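Local atomic coordinates of nitrate regulatory protein (Klebsiella oxytoca, PDB entry 4AKK), a protein that senses nitrate and nitrite and, in response, binds the nasF operon leader RNA to drive transcription antitermination and switch on nasFEDCBA expression. Residues L240-P243 and P244-A247; P272-E275 and G276-A279. All coordinates share one frame; numbering follows the deposited sequence.

Overall arrangement
Both interactions are local and belong to the nitrate- and nitrite-sensing NIT region of a nearly all-helical chain. Following the chain from its N terminus, interaction 1 comes first, where helix 217-240 ends and helix 243-252 begins almost at once; its bonds close the tight corner between the two. After helix 257-267, interaction 2 forms at the end of the loop that leads into the long helix 277-312. The two lie in series, neither enclosing nor crossing the other, with centres about 39 Å apart. Each sets the start of a helix, and residues of both touch helix 180-212, at well-separated points along its length.

Interaction 1: residues L240-P243 and P244-A247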
ATOM      1  N   LEU A 240     -12.155   6.950   8.196  1.00 34.51           N
ATOM      2  CA  LEU A 240     -11.887   6.012   9.284  1.00 37.22           C
ATOM      3  C   LEU A 240     -12.366   6.438  10.650  1.00 36.78           C
ATOM      4  O   LEU A 240     -12.441   5.615  11.559  1.00 38.62           O
ATOM      5  CB  LEU A 240     -10.402   5.702   9.372  1.00 36.17           C
ATOM      6  CG  LEU A 240      -9.869   4.882   8.203  1.00 40.45           C
ATOM      7  CD1 LEU A 240      -8.361   4.825   8.279  1.00 36.32           C
ATOM      8  CD2 LEU A 240     -10.486   3.481   8.222  1.00 37.91           C
ATOM      9  N   ALA A 241     -12.681   7.717  10.807  1.00 39.83           N
ATOM     10  CA  ALA A 241     -13.042   8.235  12.122  1.00 40.69           C
ATOM     11  C   ALA A 241     -14.511   7.983  12.455  1.00 42.02           C
ATOM     12  O   ALA A 241     -15.285   7.538  11.610  1.00 38.82           O
ATOM     13  CB  ALA A 241     -12.710   9.723  12.229  1.00 35.69           C
ATOM     14  N   GLN A 242     -14.884   8.276  13.695  1.00 43.84           N
ATOM     15  CA  GLN A 242     -16.258   8.086  14.144  1.00 43.75           C
ATOM     16  C   GLN A 242     -17.095   9.307  13.786  1.00 42.15           C
ATOM     17  O   GLN A 242     -16.570  10.417  13.693  1.00 42.99           O
ATOM     18  CB  GLN A 242     -16.284   7.826  15.653  1.00 41.87           C
ATOM     19  CG  GLN A 242     -15.485   6.583  16.062  1.00 44.35           C
ATOM     20  CD  GLN A 242     -16.067   5.299  15.480  1.00 54.96           C
ATOM     21  OE1 GLN A 242     -17.271   5.055  15.580  1.00 56.78           O
ATOM     22  NE2 GLN A 242     -15.215   4.475  14.866  1.00 48.15           N
ATOM     23  N   PRO A 243     -18.406   9.106  13.579  1.00 48.77           N
ATOM     24  CA  PRO A 243     -19.273  10.209  13.149  1.00 45.93           C
ATOM     25  C   PRO A 243     -19.207  11.455  14.039  1.00 44.05           C
ATOM     26  O   PRO A 243     -19.259  12.561  13.505  1.00 46.93           O
ATOM     27  CB  PRO A 243     -20.670   9.577  13.170  1.00 50.04           C
ATOM     28  CG  PRO A 243     -20.398   8.132  12.866  1.00 47.18           C
ATOM     29  CD  PRO A 243     -19.126   7.818  13.604  1.00 41.20           C
ATOM     30  N   PRO A 244     -19.090  11.289  15.371  1.00 38.28           N
ATOM     31  CA  PRO A 244     -18.944  12.493  16.195  1.00 41.09           C
ATOM     32  C   PRO A 244     -17.595  13.178  15.957  1.00 49.23           C
ATOM     33  O   PRO A 244     -17.473  14.374  16.193  1.00 39.47           O
ATOM     34  CB  PRO A 244     -19.020  11.955  17.635  1.00 41.90           C
ATOM     35  CG  PRO A 244     -19.565  10.563  17.523  1.00 41.52           C
ATOM     36  CD  PRO A 244     -19.141  10.062  16.183  1.00 45.15           C
ATOM     37  N   GLN A 245     -16.594  12.427  15.497  1.00 42.77           N
ATOM     38  CA  GLN A 245     -15.276  13.003  15.265  1.00 44.51           C
ATOM     39  C   GLN A 245     -15.218  13.766  13.940  1.00 43.40           C
ATOM     40  O   GLN A 245     -14.661  14.858  13.867  1.00 40.83           O
ATOM     41  CB  GLN A 245     -14.201  11.919  15.334  1.00 43.40           C
ATOM     42  CG  GLN A 245     -13.957  11.417  16.752  1.00 41.28           C
ATOM     43  CD  GLN A 245     -13.141  10.147  16.779  1.00 38.71           C
ATOM     44  OE1 GLN A 245     -13.093   9.415  15.791  1.00 39.91           O
ATOM     45  NE2 GLN A 245     -12.497   9.871  17.914  1.00 44.35           N
ATOM     46  N   THR A 246     -15.816  13.201  12.897  1.00 41.63           N
ATOM     47  CA  THR A 246     -15.900  13.892  11.617  1.00 46.45           C
ATOM     48  C   THR A 246     -16.828  15.104  11.723  1.00 48.19           C
ATOM     49  O   THR A 246     -16.624  16.123  11.059  1.00 48.51           O
ATOM     50  CB  THR A 246     -16.365  12.944  10.492  1.00 44.89           C
ATOM     51  OG1 THR A 246     -17.700  12.489  10.758  1.00 46.28           O
ATOM     52  CG2 THR A 246     -15.434  11.739  10.399  1.00 36.31           C
ATOM     53  N   ALA A 247     -17.842  14.991  12.577  1.00 49.01           N
ATOM     54  CA  ALA A 247     -18.751  16.100  12.836  1.00 51.35           C
ATOM     55  C   ALA A 247     -17.992  17.280  13.440  1.00 51.59           C
ATOM     56  O   ALA A 247     -18.055  18.403  12.933  1.00 50.13           O
ATOM     57  CB  ALA A 247     -19.873  15.658  13.768  1.00 48.84           C
TER
HETATM   58  O   HOH W   1     -20.546  12.879  11.156  1.00 48.60           O
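The carbonyl oxygen of Gln242 is gripped by two backbone amides of the first turn of helix 243-252. Gln245 N lies 2.7 Å from Gln242 O and comes from above the carbonyl plane in a bent bond, whereas Thr246 N, at 3.0 Å from the same Gln242 O, approaches nearly along the C=O axis. In return, the side chain of Gln245 reaches back: its OE1 accepts the backbone N-H of Gln242, with Gln242 N to Gln245 OE1 at 3.0 Å and an almost straight N-H...O angle of 171°. With CG beside the backbone N (chi1 -72°) and the chain extended beyond it, the Gln245 amide is carried alongside the loop, where OE1 also lies against the methyl of Ala241. The other end of this amide is held too, since NE2 bonds to Asp303, which fixes the rotation of the group. A bend at chi2 leads the Gln242 amide away, leaving its CB and CG against Gln245 OE1.

The rings of Pro243 and Pro244 lie side by side, pointing the same way, with Pro243 CB 3.4 Å from Pro244 CD as their peptide link dictates. Pro243 O accepts from Ala247 N at 3.0 Å and from a water, which also bonds to Thr246 OG1. The CG2 methyl of Thr246 packs on Ala241 CB at 3.9 Å. Outside the turn, Gln242 and Gln245 both touch Arg185 of helix 180-212. This is half a capping box: the N3 side chain takes the N-cap N-H, while the N-cap carbonyl receives the N3 and N4 amides, at a helix start with prolines in its first two positions.

Interaction 2: residues P272-E275 and G276-A279; sequences PADE and GETA
A chi1 of 50° sets Asp274 CG between its own backbone N and carbonyl carbon, and Thr278 turns OG1 beside its backbone N (chi1 -65°), bringing carboxylate and hydroxyl together. Thr278 OG1 donates to Asp274 OD2 over a short 2.5 Å, on the syn lone pair of that oxygen, and the two side chains cross at about a right angle. The backbone N-H of Thr278 points straight at Asp274 OD1, 3.2 Å from N to OD1 with an angle of 177°, but arrives from above the carboxylate plane; its second bond, to OD2, is weak. A water 2.7 Å from Asp274 OD1, which probably donates to it, accepts from Ala279 N and so may relay the cap to the next amide. The carboxylate thus faces the amino end of the helix, whose dipole would be expected to favour its negative charge.

Pro272 lays its ring against the hydroxyl, with CG 3.5 Å from Thr278 OG1, while Thr278 also touches Phe210 of helix 180-212. Glu277 rests its CB near Asp274 CG and sends its carboxylate away to a salt bridge with Arg281. In the backbone, Glu277 N bonds to Asp274 O at 3.2 Å, closing a type I' turn; at the backbone angles of Gly276 a CB would jam against Glu275 O, which calls for glycine. The whole is a beta turn running into an N-terminal helix cap, with Asp274 capping helix 277-312 from two residues before the N-cap Gly276.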
ATOM      1  N   PRO A 272       2.721  41.031  -2.551  1.00 53.45           N
ATOM      2  CA  PRO A 272       2.967  42.445  -2.239  1.00 50.29           C
ATOM      3  C   PRO A 272       4.285  42.631  -1.502  1.00 52.94           C
ATOM      4  O   PRO A 272       4.611  41.849  -0.605  1.00 50.97           O
ATOM      5  CB  PRO A 272       1.812  42.809  -1.300  1.00 53.37           C
ATOM      6  CG  PRO A 272       0.827  41.683  -1.400  1.00 54.53           C
ATOM      7  CD  PRO A 272       1.615  40.473  -1.756  1.00 49.78           C
ATOM      8  N   ALA A 273       5.028  43.669  -1.867  1.00 54.98           N
ATOM      9  CA  ALA A 273       6.313  43.942  -1.232  1.00 50.89           C
ATOM     10  C   ALA A 273       6.132  44.757   0.050  1.00 57.76           C
ATOM     11  O   ALA A 273       6.715  45.830   0.199  1.00 61.39           O
ATOM     12  CB  ALA A 273       7.230  44.667  -2.199  1.00 49.51           C
ATOM     13  N   ASP A 274       5.334  44.234   0.975  1.00 50.91           N
ATOM     14  CA  ASP A 274       4.949  44.978   2.172  1.00 48.05           C
ATOM     15  C   ASP A 274       5.814  44.630   3.372  1.00 49.91           C
ATOM     16  O   ASP A 274       5.381  44.755   4.520  1.00 45.97           O
ATOM     17  CB  ASP A 274       3.474  44.733   2.497  1.00 46.73           C
ATOM     18  CG  ASP A 274       3.122  43.258   2.523  1.00 46.11           C
ATOM     19  OD1 ASP A 274       4.040  42.433   2.715  1.00 46.16           O
ATOM     20  OD2 ASP A 274       1.931  42.925   2.356  1.00 47.16           O
ATOM     21  N   GLU A 275       7.030  44.175   3.093  1.00 49.38           N
ATOM     22  CA  GLU A 275       8.057  43.976   4.116  1.00 51.73           C
ATOM     23  C   GLU A 275       7.591  43.151   5.316  1.00 41.01           C
ATOM     24  O   GLU A 275       7.852  43.509   6.465  1.00 45.46           O
ATOM     25  CB  GLU A 275       8.612  45.328   4.586  1.00 56.26           C
ATOM     26  CG  GLU A 275       8.867  46.320   3.455  1.00 63.30           C
ATOM     27  CD  GLU A 275       9.056  47.749   3.954  1.00 82.96           C
ATOM     28  OE1 GLU A 275       9.609  47.928   5.061  1.00 82.78           O
ATOM     29  OE2 GLU A 275       8.651  48.693   3.239  1.00 84.77           O
ATOM     30  N   GLY A 276       6.913  42.042   5.050  1.00 44.79           N
ATOM     31  CA  GLY A 276       6.549  41.125   6.111  1.00 38.63           C
ATOM     32  C   GLY A 276       5.090  41.168   6.514  1.00 41.50           C
ATOM     33  O   GLY A 276       4.635  40.324   7.281  1.00 42.38           O
ATOM     34  N   GLU A 277       4.348  42.144   5.999  1.00 39.88           N
ATOM     35  CA  GLU A 277       2.953  42.304   6.402  1.00 41.20           C
ATOM     36  C   GLU A 277       2.059  41.136   5.928  1.00 40.09           C
ATOM     37  O   GLU A 277       1.304  40.573   6.719  1.00 40.82           O
ATOM     38  CB  GLU A 277       2.406  43.663   5.938  1.00 39.70           C
ATOM     39  CG  GLU A 277       1.018  43.990   6.468  1.00 40.89           C
ATOM     40  CD  GLU A 277       0.975  44.078   7.994  1.00 48.60           C
ATOM     41  OE1 GLU A 277       1.822  44.784   8.591  1.00 45.99           O
ATOM     42  OE2 GLU A 277       0.082  43.444   8.596  1.00 40.14           O
ATOM     43  N   THR A 278       2.148  40.769   4.648  1.00 39.53           N
ATOM     44  CA  THR A 278       1.360  39.643   4.121  1.00 43.38           C
ATOM     45  C   THR A 278       1.792  38.289   4.707  1.00 36.54           C
ATOM     46  O   THR A 278       0.963  37.407   4.946  1.00 33.42           O
ATOM     47  CB  THR A 278       1.437  39.550   2.581  1.00 41.00           C
ATOM     48  OG1 THR A 278       0.832  40.705   1.993  1.00 49.62           O
ATOM     49  CG2 THR A 278       0.701  38.316   2.082  1.00 40.27           C
ATOM     50  N   ALA A 279       3.095  38.141   4.913  1.00 33.96           N
ATOM     51  CA  ALA A 279       3.672  36.965   5.539  1.00 36.27           C
ATOM     52  C   ALA A 279       3.076  36.733   6.919  1.00 38.52           C
ATOM     53  O   ALA A 279       2.703  35.607   7.266  1.00 33.19           O
ATOM     54  CB  ALA A 279       5.188  37.122   5.635  1.00 33.46           C
TER
HETATM   55  O   HOH W   2       4.900  39.946   3.272  1.00 44.42           O